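Local coordinates for DNA repair protein RecO (Deinococcus radiodurans, PDB 1U5K) that is probably involved in DNA repair and recombination by the RecF pathway, and carries a zinc ion bound by four cysteines, at residues Val12-Val17 and Ile24-Thr29; Pro86-Phe91 and Pro127-Val132; Arg4-Ser9 and Val58-Gly63; Ala92-Glu97 and Gln234-Gly239. One frame throughout, in Å; residues are numbered along the deposited sequence.

Contact 1 of 4, residues Val12-Val17 and Ile24-Thr29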
loop_
_atom_site.group_PDB
_atom_site.type_symbol
_atom_site.label_atom_id
_atom_site.label_comp_id
_atom_site.label_asym_id
_atom_site.label_seq_id
_atom_site.Cartn_x
_atom_site.Cartn_y
_atom_site.Cartn_z
ATOM N N VAL A 12 -5.976 12.503 14.196
ATOM C CA VAL A 12 -4.785 11.747 13.858
ATOM C C VAL A 12 -5.202 10.691 12.859
ATOM O O VAL A 12 -6.072 9.881 13.149
ATOM C CB VAL A 12 -4.189 11.039 15.087
ATOM C CG1 VAL A 12 -2.960 10.234 14.730
ATOM C CG2 VAL A 12 -3.841 12.032 16.142
ATOM N N ILE A 13 -4.612 10.725 11.674
ATOM C CA ILE A 13 -4.879 9.748 10.627
ATOM C C ILE A 13 -3.740 8.765 10.349
ATOM O O ILE A 13 -3.954 7.736 9.704
ATOM C CB ILE A 13 -5.382 10.413 9.340
ATOM C CG1 ILE A 13 -4.340 11.340 8.715
ATOM C CG2 ILE A 13 -6.696 11.097 9.621
ATOM C CD1 ILE A 13 -4.487 11.554 7.228
ATOM N N ARG A 14 -2.544 9.068 10.846
ATOM C CA ARG A 14 -1.394 8.186 10.719
ATOM C C ARG A 14 -0.424 8.477 11.862
ATOM O O ARG A 14 -0.211 9.636 12.215
ATOM C CB ARG A 14 -0.683 8.348 9.370
ATOM C CG ARG A 14 0.070 7.101 8.945
ATOM C CD ARG A 14 0.658 7.117 7.523
ATOM N NE ARG A 14 -0.361 7.293 6.489
ATOM C CZ ARG A 14 -0.605 8.429 5.853
ATOM N NH1 ARG A 14 0.124 9.518 6.073
ATOM N NH2 ARG A 14 -1.567 8.481 4.946
ATOM N N ARG A 15 0.173 7.413 12.391
ATOM C CA ARG A 15 1.158 7.457 13.474
ATOM C C ARG A 15 2.324 6.566 13.066
ATOM O O ARG A 15 2.115 5.410 12.697
ATOM C CB ARG A 15 0.507 6.978 14.770
ATOM C CG ARG A 15 1.446 6.611 15.896
ATOM C CD ARG A 15 0.732 6.060 17.120
ATOM N NE ARG A 15 1.700 5.619 18.125
ATOM C CZ ARG A 15 1.938 6.249 19.262
ATOM N NH1 ARG A 15 1.287 7.356 19.556
ATOM N NH2 ARG A 15 2.826 5.772 20.122
ATOM N N ARG A 16 3.520 7.142 13.021
ATOM C CA ARG A 16 4.775 6.427 12.833
ATOM C C ARG A 16 5.627 6.545 14.094
ATOM O O ARG A 16 5.899 7.643 14.574
ATOM C CB ARG A 16 5.526 6.984 11.620
ATOM C CG ARG A 16 6.920 6.401 11.400
ATOM C CD ARG A 16 6.909 4.925 11.002
ATOM N NE ARG A 16 6.430 4.804 9.629
ATOM C CZ ARG A 16 7.182 4.981 8.554
ATOM N NH1 ARG A 16 8.480 5.230 8.665
ATOM N NH2 ARG A 16 6.641 4.877 7.348
ATOM N N VAL A 17 6.011 5.401 14.647
ATOM C CA VAL A 17 6.998 5.305 15.707
ATOM C C VAL A 17 8.327 5.095 14.999
ATOM O O VAL A 17 8.572 4.114 14.302
ATOM C CB VAL A 17 6.765 4.113 16.634
ATOM C CG1 VAL A 17 7.986 3.905 17.513
ATOM C CG2 VAL A 17 5.513 4.304 17.485
ATOM N N ILE A 24 5.754 10.487 14.702
ATOM C CA ILE A 24 5.421 11.353 13.585
ATOM C C ILE A 24 3.948 11.111 13.256
ATOM O O ILE A 24 3.518 9.987 12.993
ATOM C CB ILE A 24 6.293 11.035 12.367
ATOM C CG1 ILE A 24 7.771 11.347 12.620
ATOM C CG2 ILE A 24 5.778 11.782 11.156
ATOM C CD1 ILE A 24 8.660 11.031 11.431
ATOM N N VAL A 25 3.167 12.182 13.281
ATOM C CA VAL A 25 1.740 12.061 13.036
ATOM C C VAL A 25 1.310 12.935 11.886
ATOM O O VAL A 25 1.863 14.001 11.638
ATOM C CB VAL A 25 0.876 12.427 14.241
ATOM C CG1 VAL A 25 0.881 11.285 15.229
ATOM C CG2 VAL A 25 1.305 13.741 14.857
ATOM N N THR A 26 0.320 12.432 11.160
ATOM C CA THR A 26 -0.400 13.274 10.231
ATOM C C THR A 26 -1.783 13.520 10.817
ATOM O O THR A 26 -2.432 12.603 11.313
ATOM C CB THR A 26 -0.441 12.606 8.872
ATOM O OG1 THR A 26 0.890 12.514 8.361
ATOM C CG2 THR A 26 -1.152 13.485 7.859
ATOM N N LEU A 27 -2.224 14.767 10.742
ATOM C CA LEU A 27 -3.541 15.144 11.207
ATOM C C LEU A 27 -4.335 15.777 10.081
ATOM O O LEU A 27 -3.823 16.524 9.243
ATOM C CB LEU A 27 -3.466 16.139 12.359
ATOM C CG LEU A 27 -2.603 15.934 13.602
ATOM C CD1 LEU A 27 -3.052 17.010 14.573
ATOM C CD2 LEU A 27 -2.790 14.608 14.221
ATOM N N LEU A 28 -5.627 15.485 10.077
ATOM C CA LEU A 28 -6.550 16.297 9.308
ATOM C C LEU A 28 -7.200 17.298 10.256
ATOM O O LEU A 28 -7.701 16.923 11.311
ATOM C CB LEU A 28 -7.558 15.406 8.596
ATOM C CG LEU A 28 -6.961 14.422 7.596
ATOM C CD1 LEU A 28 -8.121 13.660 7.014
ATOM C CD2 LEU A 28 -6.098 15.090 6.544
ATOM N N THR A 29 -7.168 18.563 9.855
ATOM C CA THR A 29 -7.666 19.709 10.614
ATOM C C THR A 29 -8.504 20.663 9.767
ATOM O O THR A 29 -8.369 20.663 8.543
ATOM C CB THR A 29 -6.517 20.531 11.238
ATOM O OG1 THR A 29 -5.970 21.475 10.301
ATOM C CG2 THR A 29 -5.380 19.626 11.656
HETATM O O HOH W 1 2.015 10.325 8.252
#
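A classic beta bulge interrupts the antiparallel hairpin of strands 5-17 and 23-29, where I13 and R14 both face T26. The carbonyl of T26 takes the amide of I13 (N to O 2.9 Å, 168° at the hydrogen), while T26 N donates to R14 O. Beyond the bulge R16 and I24 form a regular hydrogen-bonded pair, each amide serving the other's carbonyl. I13 CG1 sits between its backbone N and carbonyl carbon (chi1 64°), 3.5 Å from T26 O. Further out, I13 CD1 lies 3.9 Å from T26 CG2 and 3.8 Å from L28 CG, the side chain at about a right angle to that of L28. On the face of V12, V25 and L27, V12 CG2 presses on L27 CD2 at 3.4 Å, a tight carbon pair, and V12 CG1 meets V25 CG1.

R14 and T26 lie side by side. A water in the guanidinium plane accepts from R14 NH1 at 3.0 Å and lies close to T26 OG1; R14 NH2 makes salt bridges with E97 and D100 of helix 86-102. R16 reaches across to E87 of the second subunit in another salt bridge. The arrangement is that of a bulged beta hairpin opening the OB-fold domain of the RecO family.

Contact 2 of 4, residues Pro86-Phe91 and Pro127-Val132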
loop_
_atom_site.group_PDB
_atom_site.type_symbol
_atom_site.label_atom_id
_atom_site.label_comp_id
_atom_site.label_asym_id
_atom_site.label_seq_id
_atom_site.Cartn_x
_atom_site.Cartn_y
_atom_site.Cartn_z
ATOM N N PRO A 86 -12.978 -4.328 15.624
ATOM C CA PRO A 86 -12.233 -4.546 14.375
ATOM C C PRO A 86 -12.900 -4.105 13.069
ATOM O O PRO A 86 -12.219 -3.569 12.192
ATOM C CB PRO A 86 -11.964 -6.055 14.365
ATOM C CG PRO A 86 -12.059 -6.481 15.795
ATOM C CD PRO A 86 -13.029 -5.538 16.466
ATOM N N GLU A 87 -14.201 -4.320 12.922
ATOM C CA GLU A 87 -14.896 -3.900 11.712
ATOM C C GLU A 87 -14.980 -2.376 11.574
ATOM O O GLU A 87 -14.812 -1.816 10.489
ATOM C CB GLU A 87 -16.292 -4.516 11.617
ATOM C CG GLU A 87 -17.067 -3.962 10.436
ATOM C CD GLU A 87 -18.403 -4.627 10.175
ATOM O OE1 GLU A 87 -19.272 -4.539 11.063
ATOM O OE2 GLU A 87 -18.577 -5.205 9.080
ATOM N N ARG A 88 -15.250 -1.708 12.688
ATOM C CA ARG A 88 -15.292 -0.258 12.744
ATOM C C ARG A 88 -13.903 0.334 12.540
ATOM O O ARG A 88 -13.747 1.311 11.823
ATOM C CB ARG A 88 -15.911 0.200 14.065
ATOM C CG ARG A 88 -17.335 -0.321 14.288
ATOM C CD ARG A 88 -18.028 0.263 15.482
ATOM N NE ARG A 88 -19.331 -0.358 15.671
ATOM C CZ ARG A 88 -20.463 0.007 15.099
ATOM N NH1 ARG A 88 -20.517 1.061 14.294
ATOM N NH2 ARG A 88 -21.556 -0.707 15.338
ATOM N N TYR A 89 -12.891 -0.221 13.199
ATOM C CA TYR A 89 -11.525 0.212 12.980
ATOM C C TYR A 89 -11.176 0.195 11.492
ATOM O O TYR A 89 -10.617 1.162 10.988
ATOM C CB TYR A 89 -10.540 -0.648 13.772
ATOM C CG TYR A 89 -9.132 -0.130 13.775
ATOM C CD1 TYR A 89 -8.631 0.559 14.871
ATOM C CD2 TYR A 89 -8.269 -0.383 12.703
ATOM C CE1 TYR A 89 -7.327 1.011 14.888
ATOM C CE2 TYR A 89 -6.956 0.057 12.714
ATOM C CZ TYR A 89 -6.494 0.744 13.827
ATOM O OH TYR A 89 -5.200 1.221 13.885
ATOM N N ALA A 90 -11.541 -0.879 10.806
ATOM C CA ALA A 90 -11.218 -1.085 9.402
ATOM C C ALA A 90 -11.794 0.016 8.525
ATOM O O ALA A 90 -11.110 0.485 7.627
ATOM C CB ALA A 90 -11.671 -2.472 8.925
ATOM N N PHE A 91 -13.031 0.432 8.786
ATOM C CA PHE A 91 -13.678 1.491 8.028
ATOM C C PHE A 91 -13.161 2.883 8.401
ATOM O O PHE A 91 -13.005 3.702 7.497
ATOM C CB PHE A 91 -15.206 1.351 8.054
ATOM C CG PHE A 91 -15.711 0.231 7.185
ATOM C CD1 PHE A 91 -16.302 -0.896 7.737
ATOM C CD2 PHE A 91 -15.541 0.273 5.802
ATOM C CE1 PHE A 91 -16.689 -1.972 6.928
ATOM C CE2 PHE A 91 -15.968 -0.774 4.999
ATOM C CZ PHE A 91 -16.533 -1.920 5.555
ATOM N N PRO A 127 -25.160 1.265 12.654
ATOM C CA PRO A 127 -25.242 -0.182 12.426
ATOM C C PRO A 127 -24.492 -0.728 11.202
ATOM O O PRO A 127 -24.060 -1.869 11.281
ATOM C CB PRO A 127 -26.749 -0.461 12.294
ATOM C CG PRO A 127 -27.493 0.792 12.607
ATOM C CD PRO A 127 -26.486 1.857 12.890
ATOM N N ASP A 128 -24.314 0.054 10.142
ATOM C CA ASP A 128 -23.754 -0.396 8.875
ATOM C C ASP A 128 -22.574 0.526 8.507
ATOM O O ASP A 128 -22.712 1.473 7.726
ATOM C CB ASP A 128 -24.878 -0.340 7.844
ATOM C CG ASP A 128 -24.523 -1.002 6.536
ATOM O OD1 ASP A 128 -23.339 -1.315 6.279
ATOM O OD2 ASP A 128 -25.421 -1.220 5.701
ATOM N N PRO A 129 -21.425 0.300 9.130
ATOM C CA PRO A 129 -20.275 1.171 8.872
ATOM C C PRO A 129 -19.768 1.101 7.435
ATOM O O PRO A 129 -19.325 2.154 6.985
ATOM C CB PRO A 129 -19.248 0.760 9.922
ATOM C CG PRO A 129 -19.622 -0.594 10.261
ATOM C CD PRO A 129 -21.132 -0.686 10.190
ATOM N N GLU A 130 -19.908 -0.016 6.725
ATOM C CA GLU A 130 -19.539 -0.045 5.314
ATOM C C GLU A 130 -20.331 1.019 4.560
ATOM O O GLU A 130 -19.775 1.735 3.719
ATOM C CB GLU A 130 -19.750 -1.410 4.651
ATOM C CG GLU A 130 -19.269 -1.382 3.206
ATOM C CD GLU A 130 -19.626 -2.601 2.389
ATOM O OE1 GLU A 130 -20.542 -3.307 2.834
ATOM O OE2 GLU A 130 -19.007 -2.884 1.334
ATOM N N TRP A 131 -21.624 1.127 4.869
ATOM C CA TRP A 131 -22.497 2.050 4.163
ATOM C C TRP A 131 -22.120 3.497 4.497
ATOM O O TRP A 131 -22.154 4.378 3.631
ATOM C CB TRP A 131 -23.992 1.797 4.403
ATOM C CG TRP A 131 -24.845 2.658 3.535
ATOM C CD1 TRP A 131 -25.730 3.598 3.947
ATOM C CD2 TRP A 131 -24.874 2.684 2.105
ATOM N NE1 TRP A 131 -26.294 4.222 2.863
ATOM C CE2 TRP A 131 -25.800 3.671 1.716
ATOM C CE3 TRP A 131 -24.209 1.967 1.101
ATOM C CZ2 TRP A 131 -26.071 3.973 0.379
ATOM C CZ3 TRP A 131 -24.442 2.290 -0.209
ATOM C CH2 TRP A 131 -25.396 3.257 -0.563
ATOM N N VAL A 132 -21.779 3.753 5.754
ATOM C CA VAL A 132 -21.283 5.080 6.123
ATOM C C VAL A 132 -20.074 5.422 5.245
ATOM O O VAL A 132 -19.989 6.511 4.676
ATOM C CB VAL A 132 -20.936 5.170 7.616
ATOM C CG1 VAL A 132 -20.401 6.533 8.008
ATOM C CG2 VAL A 132 -22.166 4.886 8.490
#
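F91 lays one ring face over the first turn of helix 129-141, above the backbone at P129 and E130. E130 CA stands 3.7 Å from the ring centroid and 16° off its normal, a CH-pi contact. The far end of the ring is held more closely: CZ lies 3.4 Å from E130 CB and 3.6 Å from E130 CG. At the other end of the ring, CD1 meets P129 CB at 4.0 Å. F91 CB is directed toward helix 129-141, and the ring continues from it over that first turn.

P129 is also approached from one helical turn earlier. The chain of E87, extended beyond CG, crosses the proline at about a right angle and brings OE1 to 4.0 Å from P129 CG. The R88 guanidinium comes obliquely to the same CG, with NH1 at 4.5 Å.

The contact thus joins the N-terminal ends of two helices of the helical part of RecO, and P129 occupies the first turn of its helix. D128 is the N-cap: its OD1 accepts a weak capping bond from W131 N at 3.3 Å. Further out, R211 forms salt bridges with both D128 and E130, and W215 NE1 donates to E130 OE2. R88 is fixed by a salt bridge to E85 and by the carbonyls of V123 and Q126, at the end of helix 110-125, whose V123 also packs against F91.

Contact 3 of 4, residues Arg4-Ser9 and Val58-Gly63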
loop_
_atom_site.group_PDB
_atom_site.type_symbol
_atom_site.label_atom_id
_atom_site.label_comp_id
_atom_site.label_asym_id
_atom_site.label_seq_id
_atom_site.Cartn_x
_atom_site.Cartn_y
_atom_site.Cartn_z
ATOM N N ARG A 4 6.053 31.711 15.625
ATOM C CA ARG A 4 6.374 30.421 15.013
ATOM C C ARG A 4 5.681 29.228 15.666
ATOM O O ARG A 4 5.874 28.078 15.266
ATOM C CB ARG A 4 7.870 30.154 15.140
ATOM C CG ARG A 4 8.705 30.984 14.203
ATOM C CD ARG A 4 10.150 30.544 14.121
ATOM N NE ARG A 4 10.979 31.663 13.683
ATOM C CZ ARG A 4 11.011 32.175 12.456
ATOM N NH1 ARG A 4 10.253 31.659 11.499
ATOM N NH2 ARG A 4 11.797 33.210 12.180
ATOM N N THR A 5 4.954 29.525 16.735
ATOM C CA THR A 5 4.201 28.541 17.495
ATOM C C THR A 5 2.735 28.803 17.190
ATOM O O THR A 5 2.333 29.954 17.063
ATOM C CB THR A 5 4.538 28.691 18.987
ATOM O OG1 THR A 5 5.903 28.304 19.199
ATOM C CG2 THR A 5 3.745 27.715 19.853
ATOM N N ALA A 6 1.948 27.738 17.092
ATOM C CA ALA A 6 0.551 27.809 16.680
ATOM C C ALA A 6 -0.245 26.707 17.376
ATOM O O ALA A 6 0.255 25.605 17.588
ATOM C CB ALA A 6 0.462 27.656 15.169
ATOM N N ASN A 7 -1.488 27.004 17.731
ATOM C CA ASN A 7 -2.417 25.999 18.213
ATOM C C ASN A 7 -3.202 25.441 17.027
ATOM O O ASN A 7 -3.609 26.179 16.125
ATOM C CB ASN A 7 -3.351 26.604 19.263
ATOM C CG ASN A 7 -2.621 26.972 20.546
ATOM O OD1 ASN A 7 -1.841 26.193 21.091
ATOM N ND2 ASN A 7 -2.889 28.168 21.046
ATOM N N ARG A 8 -3.326 24.118 17.007
ATOM C CA ARG A 8 -4.053 23.410 15.966
ATOM C C ARG A 8 -4.891 22.314 16.607
ATOM O O ARG A 8 -4.625 21.888 17.727
ATOM C CB ARG A 8 -3.068 22.839 14.949
ATOM C CG ARG A 8 -2.453 23.910 14.065
ATOM C CD ARG A 8 -3.373 24.236 12.894
ATOM N NE ARG A 8 -2.422 24.291 11.809
ATOM C CZ ARG A 8 -2.432 23.646 10.667
ATOM N NH1 ARG A 8 -3.432 22.902 10.213
ATOM N NH2 ARG A 8 -1.349 23.851 9.942
ATOM N N SER A 9 -5.901 21.845 15.883
ATOM C CA SER A 9 -6.834 20.856 16.409
ATOM C C SER A 9 -7.347 19.979 15.263
ATOM O O SER A 9 -7.797 20.463 14.226
ATOM C CB SER A 9 -8.003 21.561 17.102
ATOM O OG SER A 9 -8.836 20.625 17.766
ATOM N N VAL A 58 -3.183 20.455 19.688
ATOM C CA VAL A 58 -1.731 20.426 19.725
ATOM C C VAL A 58 -1.193 21.841 19.591
ATOM O O VAL A 58 -1.707 22.646 18.818
ATOM C CB VAL A 58 -1.090 19.601 18.585
ATOM C CG1 VAL A 58 -1.297 18.112 18.816
ATOM C CG2 VAL A 58 -1.589 20.003 17.207
ATOM N N GLN A 59 -0.152 22.124 20.364
ATOM C CA GLN A 59 0.673 23.296 20.136
ATOM C C GLN A 59 1.890 22.851 19.341
ATOM O O GLN A 59 2.657 21.998 19.769
ATOM C CB GLN A 59 1.086 23.920 21.468
ATOM C CG GLN A 59 1.907 25.183 21.324
ATOM C CD GLN A 59 2.109 25.850 22.663
ATOM O OE1 GLN A 59 1.315 26.712 23.033
ATOM N NE2 GLN A 59 3.113 25.412 23.411
ATOM N N VAL A 60 2.087 23.465 18.184
ATOM C CA VAL A 60 3.197 23.071 17.328
ATOM C C VAL A 60 4.131 24.239 17.051
ATOM O O VAL A 60 3.698 25.386 16.915
ATOM C CB VAL A 60 2.766 22.498 15.955
ATOM C CG1 VAL A 60 2.261 21.083 16.125
ATOM C CG2 VAL A 60 1.762 23.381 15.259
ATOM N N TYR A 61 5.407 23.901 16.917
ATOM C CA TYR A 61 6.453 24.872 16.613
ATOM C C TYR A 61 7.046 24.575 15.241
ATOM O O TYR A 61 7.530 23.472 15.014
ATOM C CB TYR A 61 7.552 24.749 17.668
ATOM C CG TYR A 61 8.807 25.526 17.353
ATOM C CD1 TYR A 61 8.860 26.899 17.579
ATOM C CD2 TYR A 61 9.952 24.892 16.883
ATOM C CE1 TYR A 61 10.024 27.624 17.328
ATOM C CE2 TYR A 61 11.105 25.602 16.611
ATOM C CZ TYR A 61 11.126 26.984 16.809
ATOM O OH TYR A 61 12.246 27.750 16.558
ATOM N N GLN A 62 7.018 25.553 14.342
ATOM C CA GLN A 62 7.732 25.471 13.076
ATOM C C GLN A 62 9.018 26.297 13.147
ATOM O O GLN A 62 8.984 27.534 13.139
ATOM C CB GLN A 62 6.874 25.975 11.914
ATOM C CG GLN A 62 7.575 25.908 10.560
ATOM C CD GLN A 62 7.964 24.490 10.188
ATOM O OE1 GLN A 62 7.085 23.648 10.025
ATOM N NE2 GLN A 62 9.260 24.207 10.098
ATOM N N GLY A 63 10.132 25.578 13.217
ATOM C CA GLY A 63 11.458 26.149 13.099
ATOM C C GLY A 63 11.634 26.973 11.837
ATOM O O GLY A 63 10.852 26.866 10.890
#
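R4 has the most surface buried where the start of strand 5-17 pairs antiparallel with the end of strand 55-61; V58 follows, with T5 and R8 close behind. R4 lies just before its strand, with its chain extended from CG to NE and running past the backbone of Q62, just after the partner strand: CD approaches Q62 O to 3.4 Å, and CB sits 4.0 Å from Y61 CE1. Its own carbonyl accepts from Q62 N at 2.9 Å, which carries the pairing one residue past Y61.

V58 and R8 form a hydrogen-bonded pair with both backbone bonds 2.8 Å long, R8 N to V58 O and V58 N to R8 O. V58 CG2, between the backbone N and the carbonyl carbon (chi1 -73° for CG1), touches R8 CB at 3.9 Å. A6 and V60 pair in the same way between these two ends.

The face of T5, N7, Q59 and Y61 is more polar. T5 CG2 packs on Q59 CG at 3.5 Å, and T5 OG1 lies in the Y61 ring plane, 3.7 Å from CD1.

Strand 55-61 is thereby placed between strand 5-17 and strand 69-78, to which Q59 and Y61 make backbone bonds; K72 of the latter strand forms a cation-pi contact with Y61, and A74 touches V58.

Contact 4 of 4, residues Ala92-Glu97 and Gln234-Gly239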
loop_
_atom_site.group_PDB
_atom_site.type_symbol
_atom_site.label_atom_id
_atom_site.label_comp_id
_atom_site.label_asym_id
_atom_site.label_seq_id
_atom_site.Cartn_x
_atom_site.Cartn_y
_atom_site.Cartn_z
ATOM N N ALA A 92 -12.864 3.147 9.675
ATOM C CA ALA A 92 -12.199 4.375 10.094
ATOM C C ALA A 92 -10.872 4.509 9.349
ATOM O O ALA A 92 -10.525 5.578 8.859
ATOM C CB ALA A 92 -11.959 4.426 11.625
ATOM N N HIS A 93 -10.130 3.412 9.276
ATOM C CA HIS A 93 -8.816 3.374 8.645
ATOM C C HIS A 93 -8.902 3.642 7.140
ATOM O O HIS A 93 -8.109 4.403 6.601
ATOM C CB HIS A 93 -8.237 2.012 8.949
ATOM C CG HIS A 93 -6.775 1.846 8.684
ATOM N ND1 HIS A 93 -5.875 2.887 8.721
ATOM C CD2 HIS A 93 -6.049 0.728 8.448
ATOM C CE1 HIS A 93 -4.660 2.421 8.498
ATOM N NE2 HIS A 93 -4.743 1.120 8.296
ATOM N N LEU A 94 -9.890 3.051 6.481
ATOM C CA LEU A 94 -10.190 3.367 5.096
ATOM C C LEU A 94 -10.475 4.859 4.899
ATOM O O LEU A 94 -9.902 5.467 4.001
ATOM C CB LEU A 94 -11.321 2.490 4.572
ATOM C CG LEU A 94 -11.904 2.775 3.191
ATOM C CD1 LEU A 94 -10.824 2.742 2.131
ATOM C CD2 LEU A 94 -12.965 1.737 2.903
ATOM N N MET A 95 -11.347 5.454 5.704
ATOM C CA MET A 95 -11.678 6.871 5.521
ATOM C C MET A 95 -10.408 7.700 5.665
ATOM O O MET A 95 -10.233 8.641 4.900
ATOM C CB MET A 95 -12.706 7.367 6.530
ATOM C CG MET A 95 -14.040 6.660 6.340
ATOM S SD MET A 95 -14.831 6.948 4.766
ATOM C CE MET A 95 -14.146 5.730 3.767
ATOM N N ALA A 96 -9.565 7.355 6.634
ATOM C CA ALA A 96 -8.352 8.112 6.901
ATOM C C ALA A 96 -7.406 8.129 5.696
ATOM O O ALA A 96 -6.991 9.199 5.243
ATOM C CB ALA A 96 -7.663 7.618 8.142
ATOM N N GLU A 97 -7.091 6.948 5.173
ATOM C CA GLU A 97 -6.144 6.828 4.063
ATOM C C GLU A 97 -6.780 7.339 2.763
ATOM O O GLU A 97 -6.138 7.975 1.932
ATOM C CB GLU A 97 -5.620 5.391 3.954
ATOM C CG GLU A 97 -4.716 4.973 5.109
ATOM C CD GLU A 97 -3.347 5.643 5.086
ATOM O OE1 GLU A 97 -2.974 6.321 4.097
ATOM O OE2 GLU A 97 -2.604 5.470 6.070
ATOM N N GLN A 234 -5.929 -0.940 -0.464
ATOM C CA GLN A 234 -5.701 -2.067 0.434
ATOM C C GLN A 234 -6.824 -2.264 1.462
ATOM O O GLN A 234 -7.064 -3.365 1.971
ATOM C CB GLN A 234 -4.381 -1.827 1.158
ATOM C CG GLN A 234 -3.153 -1.875 0.281
ATOM C CD GLN A 234 -3.092 -3.196 -0.472
ATOM O OE1 GLN A 234 -2.979 -4.268 0.134
ATOM N NE2 GLN A 234 -3.248 -3.128 -1.779
ATOM N N LEU A 235 -7.527 -1.184 1.784
ATOM C CA LEU A 235 -8.568 -1.241 2.791
ATOM C C LEU A 235 -10.007 -1.345 2.288
ATOM O O LEU A 235 -10.935 -1.416 3.094
ATOM C CB LEU A 235 -8.425 -0.038 3.723
ATOM C CG LEU A 235 -7.044 0.102 4.345
ATOM C CD1 LEU A 235 -6.953 1.396 5.127
ATOM C CD2 LEU A 235 -6.613 -1.107 5.171
ATOM N N VAL A 236 -10.211 -1.363 0.973
ATOM C CA VAL A 236 -11.566 -1.502 0.441
ATOM C C VAL A 236 -12.046 -2.926 0.723
ATOM O O VAL A 236 -11.233 -3.837 0.620
ATOM C CB VAL A 236 -11.558 -1.170 -1.061
ATOM C CG1 VAL A 236 -12.901 -1.465 -1.706
ATOM C CG2 VAL A 236 -11.221 0.292 -1.257
ATOM N N PRO A 237 -13.283 -3.159 1.161
ATOM C CA PRO A 237 -13.715 -4.524 1.500
ATOM C C PRO A 237 -13.372 -5.514 0.389
ATOM O O PRO A 237 -13.658 -5.231 -0.773
ATOM C CB PRO A 237 -15.239 -4.413 1.615
ATOM C CG PRO A 237 -15.486 -2.994 1.995
ATOM C CD PRO A 237 -14.365 -2.187 1.383
ATOM N N SER A 238 -12.733 -6.617 0.762
ATOM C CA SER A 238 -12.147 -7.580 -0.168
ATOM C C SER A 238 -12.173 -9.030 0.328
ATOM O O SER A 238 -11.432 -9.874 -0.186
ATOM C CB SER A 238 -10.696 -7.170 -0.427
ATOM O OG SER A 238 -10.647 -5.797 -0.791
ATOM N N GLY A 239 -13.026 -9.308 1.311
ATOM C CA GLY A 239 -13.128 -10.618 1.927
ATOM C C GLY A 239 -13.066 -10.589 3.444
ATOM O O GLY A 239 -12.514 -9.659 4.036
#
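L235 and H93 meet in a CH-pi contact: the methyl CD1 of L235 lies over one face of the imidazole, 3.7 Å from the ring centroid and 20° off its normal. The methyl is displaced toward the rim, and CD2 of H93 is the nearest ring atom, at 3.5 Å. The two side chains cross at about a right angle. H93 CG is anti to the backbone N (chi1 -166°), which starts the ring off toward L235.

Apolar contacts make up the rest. L94 and L235 slide past each other in opposite directions, their CB atoms 3.9 Å apart. L94 CD1 then reaches V236 CG2 at 4.2 Å, and L94 CD2 touches P237 CD more loosely at 4.4 Å. The same L235 CD1 that covers the imidazole also lies 4.2 Å from E97 CG, and L235 packs on A84 of the second subunit as well.

The polar interactions lead elsewhere: the carboxylate of E97 forms a salt bridge with R14 of the strand hairpin. The segment 234-239, in the chain after helix 211-225, lies against the middle of helix 86-102; W215 of helix 211-225 touches L94, V236 and P237, and M95 packs on helices 110-125 and 129-141.

How the contacts relate
Contacts 1 and 3 share strand 5-17 and the five-stranded sheet of the N-terminal OB-fold domain, with centres 15 Å apart; contact 1 is nested in the chain loop that contact 3 closes. Contacts 2 and 4 follow on helix 86-102 in the helical part, only 9 Å apart between centres, and their segments alternate along the chain. P237 touches both F91 and E130, so the C-terminal segment packs beside the meeting of the two helices. Contact 1 meets contact 4 at one place where the two parts of the protein join, through the R14-E97 salt bridge and I13 against A96. Both of these contacts also touch the second subunit. Contact 3 lies about 33 Å from contact 2, centre to centre.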